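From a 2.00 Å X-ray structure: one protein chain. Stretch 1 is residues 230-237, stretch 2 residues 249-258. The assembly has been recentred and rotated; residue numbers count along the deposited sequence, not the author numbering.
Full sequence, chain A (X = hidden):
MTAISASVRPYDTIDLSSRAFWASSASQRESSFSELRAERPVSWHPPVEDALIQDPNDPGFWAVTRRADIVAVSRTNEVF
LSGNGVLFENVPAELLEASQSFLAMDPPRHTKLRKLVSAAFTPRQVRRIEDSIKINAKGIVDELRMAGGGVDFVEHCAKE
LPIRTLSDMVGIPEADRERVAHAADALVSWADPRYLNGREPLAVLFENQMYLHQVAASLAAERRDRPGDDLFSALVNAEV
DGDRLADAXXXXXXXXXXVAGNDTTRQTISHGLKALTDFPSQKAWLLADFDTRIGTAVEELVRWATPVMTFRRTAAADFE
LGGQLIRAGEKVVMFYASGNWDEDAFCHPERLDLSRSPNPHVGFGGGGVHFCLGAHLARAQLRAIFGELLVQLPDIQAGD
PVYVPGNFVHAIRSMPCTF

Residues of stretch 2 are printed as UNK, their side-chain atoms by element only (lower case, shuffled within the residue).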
# COMPACT_ATOMS: atom_id res chain seq x y z
N ASP A 230 -20.45 11.42 5.80
CA ASP A 230 -19.23 10.63 5.73
C ASP A 230 -18.91 10.22 4.30
O ASP A 230 -19.59 10.59 3.34
CB ASP A 230 -19.36 9.40 6.63
CG ASP A 230 -20.37 8.40 6.10
OD1 ASP A 230 -20.01 7.61 5.21
OD2 ASP A 230 -21.53 8.44 6.57
N LEU A 231 -17.86 9.41 4.17
CA LEU A 231 -17.39 8.98 2.86
C LEU A 231 -18.33 7.96 2.23
O LEU A 231 -18.64 8.06 1.04
CB LEU A 231 -15.98 8.39 3.00
CG LEU A 231 -15.09 8.30 1.77
CD1 LEU A 231 -13.67 8.53 2.20
CD2 LEU A 231 -15.24 6.94 1.12
N PHE A 232 -18.79 6.98 3.01
CA PHE A 232 -19.66 5.95 2.48
C PHE A 232 -21.04 6.48 2.13
O PHE A 232 -21.67 6.02 1.18
CB PHE A 232 -19.77 4.80 3.48
CG PHE A 232 -19.86 3.44 2.85
CD1 PHE A 232 -18.95 3.06 1.88
CD2 PHE A 232 -20.84 2.55 3.23
CE1 PHE A 232 -19.02 1.81 1.30
CE2 PHE A 232 -20.92 1.30 2.66
CZ PHE A 232 -20.01 0.93 1.69
N SER A 233 -21.54 7.45 2.91
CA SER A 233 -22.85 8.03 2.64
C SER A 233 -22.91 8.62 1.24
O SER A 233 -23.86 8.37 0.49
CB SER A 233 -23.17 9.10 3.68
OG SER A 233 -23.36 8.55 4.97
N ALA A 234 -21.91 9.42 0.88
CA ALA A 234 -21.89 10.03 -0.44
C ALA A 234 -21.78 8.99 -1.54
O ALA A 234 -22.33 9.18 -2.63
CB ALA A 234 -20.75 11.05 -0.53
N LEU A 235 -21.07 7.89 -1.28
CA LEU A 235 -20.90 6.87 -2.31
C LEU A 235 -22.19 6.12 -2.58
O LEU A 235 -22.60 5.95 -3.73
CB LEU A 235 -19.78 5.90 -1.90
CG LEU A 235 -19.59 4.70 -2.82
CD1 LEU A 235 -18.74 5.07 -4.02
CD2 LEU A 235 -18.99 3.53 -2.06
N VAL A 236 -22.86 5.65 -1.52
CA VAL A 236 -24.06 4.83 -1.68
C VAL A 236 -25.29 5.64 -2.03
O VAL A 236 -26.29 5.07 -2.47
CB VAL A 236 -24.34 4.00 -0.42
CG1 VAL A 236 -23.08 3.27 0.04
CG2 VAL A 236 -24.88 4.89 0.70
N ASN A 237 -25.25 6.96 -1.86
CA ASN A 237 -26.38 7.83 -2.17
C ASN A 237 -26.18 8.62 -3.46
O ASN A 237 -27.10 9.33 -3.88
CB ASN A 237 -26.64 8.80 -1.02
CG ASN A 237 -27.20 8.10 0.21
OD1 ASN A 237 -28.34 7.65 0.21
ND2 ASN A 237 -26.39 8.02 1.26
N UNK A 249 -20.39 -2.73 -6.89
CA UNK A 249 -19.47 -1.59 -6.96
C UNK A 249 -19.22 -1.00 -5.58
O UNK A 249 -18.08 -0.65 -5.25
o UNK A 249 -19.50 -1.86 -9.80
o UNK A 249 -21.34 -0.67 -9.88
c UNK A 249 -20.31 -1.06 -9.29
c UNK A 249 -20.02 -0.52 -7.90
N UNK A 250 -20.27 -0.87 -4.77
CA UNK A 250 -20.12 -0.29 -3.44
C UNK A 250 -19.24 -1.16 -2.56
O UNK A 250 -18.34 -0.66 -1.87
c UNK A 250 -22.18 1.15 -3.44
c UNK A 250 -21.51 -0.06 -2.81
c UNK A 250 -21.41 0.09 -1.31
N UNK A 251 -19.46 -2.48 -2.58
CA UNK A 251 -18.67 -3.37 -1.75
C UNK A 251 -17.22 -3.44 -2.22
O UNK A 251 -16.30 -3.53 -1.40
c UNK A 251 -19.30 -4.77 -1.73
N UNK A 252 -17.01 -3.41 -3.54
CA UNK A 252 -15.64 -3.48 -4.06
C UNK A 252 -14.82 -2.28 -3.61
O UNK A 252 -13.63 -2.42 -3.29
c UNK A 252 -15.67 -3.57 -5.59
N UNK A 253 -15.43 -1.09 -3.56
CA UNK A 253 -14.70 0.08 -3.09
C UNK A 253 -14.44 -0.01 -1.59
O UNK A 253 -13.39 0.46 -1.11
c UNK A 253 -15.46 1.36 -3.42
c UNK A 253 -13.74 3.17 -3.17
c UNK A 253 -15.54 3.08 -1.60
c UNK A 253 -13.23 4.28 -2.52
c UNK A 253 -14.91 2.57 -2.72
c UNK A 253 -15.02 4.19 -0.95
c UNK A 253 -13.87 4.79 -1.41
N UNK A 254 -15.38 -0.58 -0.83
CA UNK A 254 -15.16 -0.76 0.60
C UNK A 254 -13.95 -1.64 0.86
O UNK A 254 -13.16 -1.36 1.78
c UNK A 254 -16.52 -0.41 3.57
c UNK A 254 -16.42 -0.54 4.95
c UNK A 254 -16.11 -1.76 5.51
c UNK A 254 -16.41 -1.35 1.25
c UNK A 254 -15.89 -2.85 4.69
c UNK A 254 -16.31 -1.50 2.74
c UNK A 254 -15.99 -2.72 3.31
N UNK A 255 -13.78 -2.70 0.07
CA UNK A 255 -12.59 -3.54 0.19
C UNK A 255 -11.35 -2.75 -0.19
O UNK A 255 -10.34 -2.75 0.53
c UNK A 255 -11.47 -5.64 -0.60
c UNK A 255 -12.74 -4.80 -0.67
c UNK A 255 -13.95 -5.61 -0.22
N UNK A 256 -11.39 -2.06 -1.34
CA UNK A 256 -10.26 -1.23 -1.74
C UNK A 256 -9.90 -0.22 -0.66
O UNK A 256 -8.72 -0.08 -0.30
c UNK A 256 -10.61 -0.51 -3.05
c UNK A 256 -8.22 0.07 -3.66
c UNK A 256 -10.14 1.26 -4.78
c UNK A 256 -9.65 0.59 -3.51
N UNK A 257 -10.91 0.45 -0.09
CA UNK A 257 -10.65 1.45 0.94
C UNK A 257 -10.11 0.81 2.22
O UNK A 257 -9.21 1.35 2.86
c UNK A 257 -10.74 4.36 1.80
c UNK A 257 -11.92 2.24 1.24
c UNK A 257 -11.85 3.42 2.21
c UNK A 257 -13.19 4.13 2.20
N UNK A 258 -10.65 -0.36 2.59
CA UNK A 258 -10.20 -1.03 3.80
C UNK A 258 -8.76 -1.52 3.66
O UNK A 258 -7.96 -1.40 4.60
c UNK A 258 -11.13 -2.20 4.14

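Position 249 carries two side-chain carbons, the second bonded to two oxygens. The first carbon is CB, and the carboxylate carbon is bonded directly to it, which is aspartate, so this is Asp249. Its CB points sideways and the end of the side chain leads away; its nearest approach is Asp249 CB to Leu235 CD1, 6.9 Å, so there is no contact.

Position 250 has three carbons, the first bearing the other two. One of the two end carbons lies 3.4 Å from Phe232 CZ and 3.8 Å from Val236 CG1; the other lies 4.2 Å from Leu235 CD2. Branching at CB without oxygen identifies valine. With chi1 at 161° (t), Val250 directs CG1 to Phe232 and Val236, and CG2 to Leu235.

Positions 251 and 252 each have a single side-chain carbon, which defines alanine. The CB of Ala251 points away from stretch 1, and that of Ala252 is out of reach, so neither makes a contact.

Position 253 shows one carbon followed by a six-carbon ring. Its CB points toward stretch 1, where Leu231 CD2 meets the ring edge 3.4 Å from one ring carbon, and Leu235 CD2 lies 3.5 Å from another. No oxygen is attached to the ring, which excludes tyrosine and leaves phenylalanine. In Phe253 these carbons are CE2 and CD2, respectively.

Position 254 has the same composition, again without oxygen. It presents its ring edge toward the face of Phe232 in an offset edge-to-face pair, with centroids 5.6 Å apart and planes at 62°. This is Phe254; the closest atoms, Phe254 CD1 and Phe232 CE1, are 4.0 Å apart.

Position 255 repeats the three-carbon pattern branched at CB and is Val255. Position 256 has four carbons forked at the second, the signature of leucine. Both Val255 and Leu256 are out of reach of stretch 1.

Position 257 also has four carbons forked at the second. Its CB points toward stretch 1, and one end carbon lies 3.6 Å from Leu231 CD2. This is Leu257, and the carbon is CD2. Position 258, with one side-chain carbon, is Ala258, out of reach.

The contacting positions 250, 253, 254 and 257 follow the three-and-four spacing that gathers side chains along one side of a helix. Leu231, Phe232, Leu235 and Val236 supply the corresponding surface. The helices run nearly antiparallel, at 154°, so Phe232 pairs in register with Phe254 and Val236 with Val250. Their axes approach to 10.6 Å, a gap bridged by side chains. No hydrogen bond crosses; apolar packing buries 363 Å², to which Val250 contributes 71 Å², the largest share of any residue. Within stretch 1, Asp230, at the N-cap position, accepts from Ser233 N through OD1 at 2.8 Å, capping the N-terminal end of the helix that begins at Leu231.

Stretch 2 249-258: DVAAFFVLLA
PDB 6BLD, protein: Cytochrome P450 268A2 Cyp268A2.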